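Long-range contacts in succinate dehydrogenase (Membrane anchor subunit) (Mycolicibacterium smegmatis, PDB 7D6V), which anchors the mycobacterial succinate dehydrogenase Sdh1 in the membrane and holds a Rieske-type iron-sulfur cluster there, probably helping to pass electrons from succinate to quinone: residues Pro69-Cys74 with Ile97-Ile102; Ile197-Tyr202 with Trp245-Thr250. One frame throughout, in Å; residues are numbered along the deposited sequence.

Overall arrangement
Contact 1 folds a loop on itself, and contact 2 pairs two helices. Contact 1 comes first along the chain and is complete before contact 2 begins; it brings together two parts of the long loop between strand 66-67 and helix 104-112. Contact 2 pairs helix 188-204 with helix 240-264 beside the iron-sulfur cluster. The centres of contact 1 and contact 2 lie about 19 Å apart, and the nearest atoms of contact 1 and contact 2 are about 5 Å apart, without touching. Helix 240-264 connects them: Thr247 and Thr250 serve contact 2, while Leu251, Thr254 and Asp255 further on meet Pro69 and Phe70. The folded loop thus leans on a helix that also lines the cofactor region.

Contact 1 (Pro69-Cys74 with Ile97-Ile102); sequences PFYSPC and IPMAFI
Tyr71 and Met99 meet where a long irregular loop folds back on itself, its second limb bent by a type I beta turn from Pro98 to Phe101. The side chains cross obliquely: Met99 CB lies 3.7 Å from CD2 and 4.0 Å from CE2 of Tyr71, so the contact is made by the root of the methionine. With its CG anti to the carbonyl carbon (chi1 -73°), Tyr71 starts its ring beside its own backbone N. At the far end its OH is hydrogen-bonded to Arg52 O and Gly56 N, and the ring stacks with Tyr59, so the tyrosine ties the loop to the end of helix 33-55. Beyond CG the Met99 chain runs extended and brings SD to 4.1 Å from Cys74 SG, a sulfur-sulfur van der Waals contact. Ala100, the next residue of the turn, directs its CB at the other limb, where it lies near Tyr71 CA (3.8 Å) and the Phe70 carbonyl. No hydrogen bond joins 69-74 to 97-102; what they share is van der Waals contact. The Pro73 ring lies alongside more loosely, its CD 4.4 Å from Ala100 CB.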
# COMPACT_ATOMS: atom_id res chain seq x y z
N PRO C 69 -33.03 28.91 24.69
CA PRO C 69 -31.57 28.92 24.85
C PRO C 69 -30.89 30.17 24.32
O PRO C 69 -29.80 30.50 24.78
CB PRO C 69 -31.12 27.67 24.08
CG PRO C 69 -32.32 26.81 24.03
CD PRO C 69 -33.50 27.71 23.98
N PHE C 70 -31.50 30.86 23.35
CA PHE C 70 -30.93 32.10 22.84
C PHE C 70 -31.06 33.25 23.83
O PHE C 70 -30.47 34.31 23.60
CB PHE C 70 -31.59 32.47 21.51
CG PHE C 70 -31.05 31.70 20.34
CD1 PHE C 70 -31.90 31.19 19.38
CD2 PHE C 70 -29.70 31.49 20.19
CE1 PHE C 70 -31.42 30.48 18.31
CE2 PHE C 70 -29.20 30.78 19.12
CZ PHE C 70 -30.07 30.27 18.17
N TYR C 71 -31.82 33.07 24.91
CA TYR C 71 -31.93 34.06 25.98
C TYR C 71 -31.56 33.46 27.33
O TYR C 71 -31.96 34.00 28.36
CB TYR C 71 -33.36 34.62 26.06
CG TYR C 71 -33.74 35.57 24.96
CD1 TYR C 71 -33.93 35.12 23.66
CD2 TYR C 71 -33.94 36.92 25.22
CE1 TYR C 71 -34.29 35.99 22.65
CE2 TYR C 71 -34.30 37.79 24.22
CZ TYR C 71 -34.47 37.32 22.94
OH TYR C 71 -34.83 38.18 21.93
N SER C 72 -30.79 32.36 27.35
CA SER C 72 -30.78 31.50 28.53
C SER C 72 -30.20 32.20 29.76
O SER C 72 -30.94 32.39 30.74
CB SER C 72 -30.08 30.18 28.20
OG SER C 72 -30.80 29.44 27.24
N PRO C 73 -28.92 32.61 29.79
CA PRO C 73 -28.49 33.40 30.95
C PRO C 73 -29.08 34.79 30.87
O PRO C 73 -28.67 35.60 30.03
CB PRO C 73 -26.96 33.40 30.83
CG PRO C 73 -26.64 32.38 29.78
CD PRO C 73 -27.81 32.41 28.86
N CYS C 74 -30.05 35.08 31.72
CA CYS C 74 -30.90 36.25 31.58
C CYS C 74 -30.73 37.09 32.85
O CYS C 74 -31.52 37.00 33.79
CB CYS C 74 -32.35 35.78 31.37
SG CYS C 74 -33.44 36.92 30.51
N ILE C 97 -27.45 45.65 23.07
CA ILE C 97 -26.93 44.57 23.89
C ILE C 97 -28.01 43.49 23.96
O ILE C 97 -29.11 43.78 24.46
CB ILE C 97 -26.55 45.05 25.30
CG1 ILE C 97 -25.61 46.25 25.20
CG2 ILE C 97 -25.91 43.93 26.10
CD1 ILE C 97 -24.35 45.97 24.43
N PRO C 98 -27.77 42.29 23.46
CA PRO C 98 -28.77 41.23 23.58
C PRO C 98 -28.93 40.81 25.03
O PRO C 98 -28.01 40.93 25.84
CB PRO C 98 -28.20 40.10 22.72
CG PRO C 98 -26.73 40.34 22.72
CD PRO C 98 -26.53 41.82 22.81
N MET C 99 -30.12 40.31 25.35
CA MET C 99 -30.40 39.92 26.73
C MET C 99 -29.51 38.78 27.20
O MET C 99 -29.36 38.58 28.41
CB MET C 99 -31.87 39.54 26.87
CG MET C 99 -32.73 40.66 27.42
SD MET C 99 -34.29 40.08 28.10
CE MET C 99 -35.23 41.60 28.14
N ALA C 100 -28.89 38.05 26.27
CA ALA C 100 -27.99 36.94 26.58
C ALA C 100 -26.57 37.25 26.13
O ALA C 100 -25.88 36.42 25.55
CB ALA C 100 -28.49 35.65 25.94
N PHE C 101 -26.12 38.48 26.40
CA PHE C 101 -24.78 38.92 26.02
C PHE C 101 -23.68 38.19 26.77
O PHE C 101 -22.51 38.31 26.39
CB PHE C 101 -24.64 40.42 26.26
CG PHE C 101 -24.71 40.81 27.72
CD1 PHE C 101 -23.55 41.02 28.44
CD2 PHE C 101 -25.93 40.95 28.35
CE1 PHE C 101 -23.61 41.37 29.77
CE2 PHE C 101 -25.99 41.30 29.68
CZ PHE C 101 -24.83 41.51 30.39
N ILE C 102 -24.01 37.46 27.84
CA ILE C 102 -23.00 36.72 28.58
C ILE C 102 -22.55 35.50 27.80
O ILE C 102 -21.36 35.18 27.75
CB ILE C 102 -23.54 36.35 29.97
CG1 ILE C 102 -23.68 37.60 30.84
CG2 ILE C 102 -22.64 35.33 30.64
CD1 ILE C 102 -22.38 38.30 31.11

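Contact 2 (Ile197-Tyr202 with Trp245-Thr250); sequences ILLWVY and WITLGT
Over one face of the Tyr202 ring lies Thr247 OG1, 4.1 Å from Tyr202 CG and displaced toward the rim, while the His240 ring meets the tyrosine with its plane nearly parallel, at about 5°. Tyr202 belongs to the pocket of the iron-sulfur cluster and touches it, so this helix pairing adjoins the cofactor directly. The Thr247 hydroxyl sits between its own backbone N and carbonyl carbon (chi1 56°); it accepts from Arg111 NH2, while its own proton has the carbonyls of Phe243 and Ala244 to choose between. The same rotamer puts CG2 anti to the carbonyl carbon, from where it reaches the partner helix, 3.7 Å from Tyr202 CB, 4.1 Å from Leu198 CB and close to the Leu198 carbonyl. Leu199 adds CD2, 3.9 Å from Thr247 CB, and Thr247 thereby touches three residues of the opposing helix. Leu198 CD1 touches both Thr250 CG2 (3.6 Å), whose side chain it crosses at about a right angle, and Ile246 CG2 (3.8 Å). The Thr250 hydroxyl has Asn195 OD1, just before Ile197 on the same helix, and the carbonyls of Ile246 and Thr247 within reach of its single proton. The segments run roughly antiparallel, at 152°, their axes 9.4 Å apart at closest approach; helix 104-112 supplies Phe110 and Arg111 against Tyr202, and helix 155-175 packs on Leu199 and Trp200.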
# COMPACT_ATOMS: atom_id res chain seq x y z
N ILE C 197 -29.90 17.52 25.15
CA ILE C 197 -29.17 16.27 24.94
C ILE C 197 -28.32 16.35 23.68
O ILE C 197 -27.14 15.95 23.69
CB ILE C 197 -30.15 15.09 24.89
CG1 ILE C 197 -30.76 14.83 26.27
CG2 ILE C 197 -29.46 13.83 24.38
CD1 ILE C 197 -31.91 13.86 26.25
N LEU C 198 -28.88 16.87 22.59
CA LEU C 198 -28.12 16.94 21.35
C LEU C 198 -26.98 17.95 21.45
O LEU C 198 -25.91 17.74 20.87
CB LEU C 198 -29.06 17.29 20.19
CG LEU C 198 -29.91 16.11 19.73
CD1 LEU C 198 -30.97 16.55 18.75
CD2 LEU C 198 -29.03 15.03 19.13
N LEU C 199 -27.19 19.04 22.19
CA LEU C 199 -26.11 19.99 22.43
C LEU C 199 -24.98 19.34 23.22
O LEU C 199 -23.80 19.57 22.95
CB LEU C 199 -26.63 21.22 23.17
CG LEU C 199 -27.41 22.24 22.34
CD1 LEU C 199 -27.90 23.36 23.24
CD2 LEU C 199 -26.56 22.78 21.22
N TRP C 200 -25.33 18.52 24.22
CA TRP C 200 -24.31 17.79 24.96
C TRP C 200 -23.54 16.84 24.05
O TRP C 200 -22.32 16.72 24.16
CB TRP C 200 -24.94 17.03 26.12
CG TRP C 200 -25.00 17.80 27.39
CD1 TRP C 200 -26.11 18.09 28.11
CD2 TRP C 200 -23.90 18.36 28.12
NE1 TRP C 200 -25.78 18.80 29.24
CE2 TRP C 200 -24.42 18.98 29.26
CE3 TRP C 200 -22.51 18.39 27.91
CZ2 TRP C 200 -23.62 19.63 30.19
CZ3 TRP C 200 -21.72 19.04 28.83
CH2 TRP C 200 -22.28 19.65 29.96
N VAL C 201 -24.25 16.15 23.15
CA VAL C 201 -23.58 15.24 22.23
C VAL C 201 -22.60 16.00 21.34
O VAL C 201 -21.45 15.58 21.14
CB VAL C 201 -24.62 14.48 21.39
CG1 VAL C 201 -23.93 13.64 20.32
CG2 VAL C 201 -25.47 13.60 22.28
N TYR C 202 -23.03 17.15 20.81
CA TYR C 202 -22.15 17.94 19.96
C TYR C 202 -20.95 18.46 20.73
O TYR C 202 -19.82 18.46 20.21
CB TYR C 202 -22.94 19.10 19.35
CG TYR C 202 -22.06 20.12 18.65
CD1 TYR C 202 -21.35 19.78 17.51
CD2 TYR C 202 -21.94 21.41 19.14
CE1 TYR C 202 -20.54 20.70 16.88
CE2 TYR C 202 -21.14 22.33 18.52
CZ TYR C 202 -20.44 21.98 17.38
OH TYR C 202 -19.65 22.90 16.76
N TRP C 245 -24.80 20.42 12.40
CA TRP C 245 -26.00 20.82 11.67
C TRP C 245 -27.26 20.44 12.42
O TRP C 245 -28.24 21.21 12.44
CB TRP C 245 -25.99 20.17 10.28
CG TRP C 245 -24.95 20.74 9.37
CD1 TRP C 245 -23.83 20.12 8.92
CD2 TRP C 245 -24.94 22.05 8.79
NE1 TRP C 245 -23.12 20.96 8.10
CE2 TRP C 245 -23.78 22.15 8.00
CE3 TRP C 245 -25.81 23.15 8.86
CZ2 TRP C 245 -23.46 23.30 7.29
CZ3 TRP C 245 -25.48 24.29 8.15
CH2 TRP C 245 -24.32 24.36 7.38
N ILE C 246 -27.27 19.27 13.07
CA ILE C 246 -28.44 18.84 13.81
C ILE C 246 -28.72 19.80 14.97
O ILE C 246 -29.87 20.16 15.23
CB ILE C 246 -28.28 17.39 14.30
CG1 ILE C 246 -28.44 16.42 13.13
CG2 ILE C 246 -29.28 17.07 15.39
CD1 ILE C 246 -28.31 14.98 13.52
N THR C 247 -27.68 20.22 15.68
CA THR C 247 -27.89 21.12 16.80
C THR C 247 -28.29 22.51 16.33
O THR C 247 -29.08 23.18 17.00
CB THR C 247 -26.64 21.19 17.69
OG1 THR C 247 -25.51 21.57 16.90
CG2 THR C 247 -26.39 19.85 18.35
N LEU C 248 -27.78 22.96 15.18
CA LEU C 248 -28.28 24.21 14.62
C LEU C 248 -29.78 24.13 14.36
O LEU C 248 -30.55 25.02 14.76
CB LEU C 248 -27.53 24.55 13.33
CG LEU C 248 -26.10 25.07 13.46
CD1 LEU C 248 -25.68 25.76 12.17
CD2 LEU C 248 -25.97 26.00 14.65
N GLY C 249 -30.21 23.04 13.72
CA GLY C 249 -31.63 22.87 13.45
C GLY C 249 -32.46 22.82 14.71
O GLY C 249 -33.50 23.48 14.82
N THR C 250 -32.01 22.04 15.70
CA THR C 250 -32.80 21.89 16.92
C THR C 250 -32.84 23.18 17.73
O THR C 250 -33.86 23.46 18.37
CB THR C 250 -32.27 20.74 17.77
OG1 THR C 250 -30.90 20.98 18.10
CG2 THR C 250 -32.38 19.43 17.02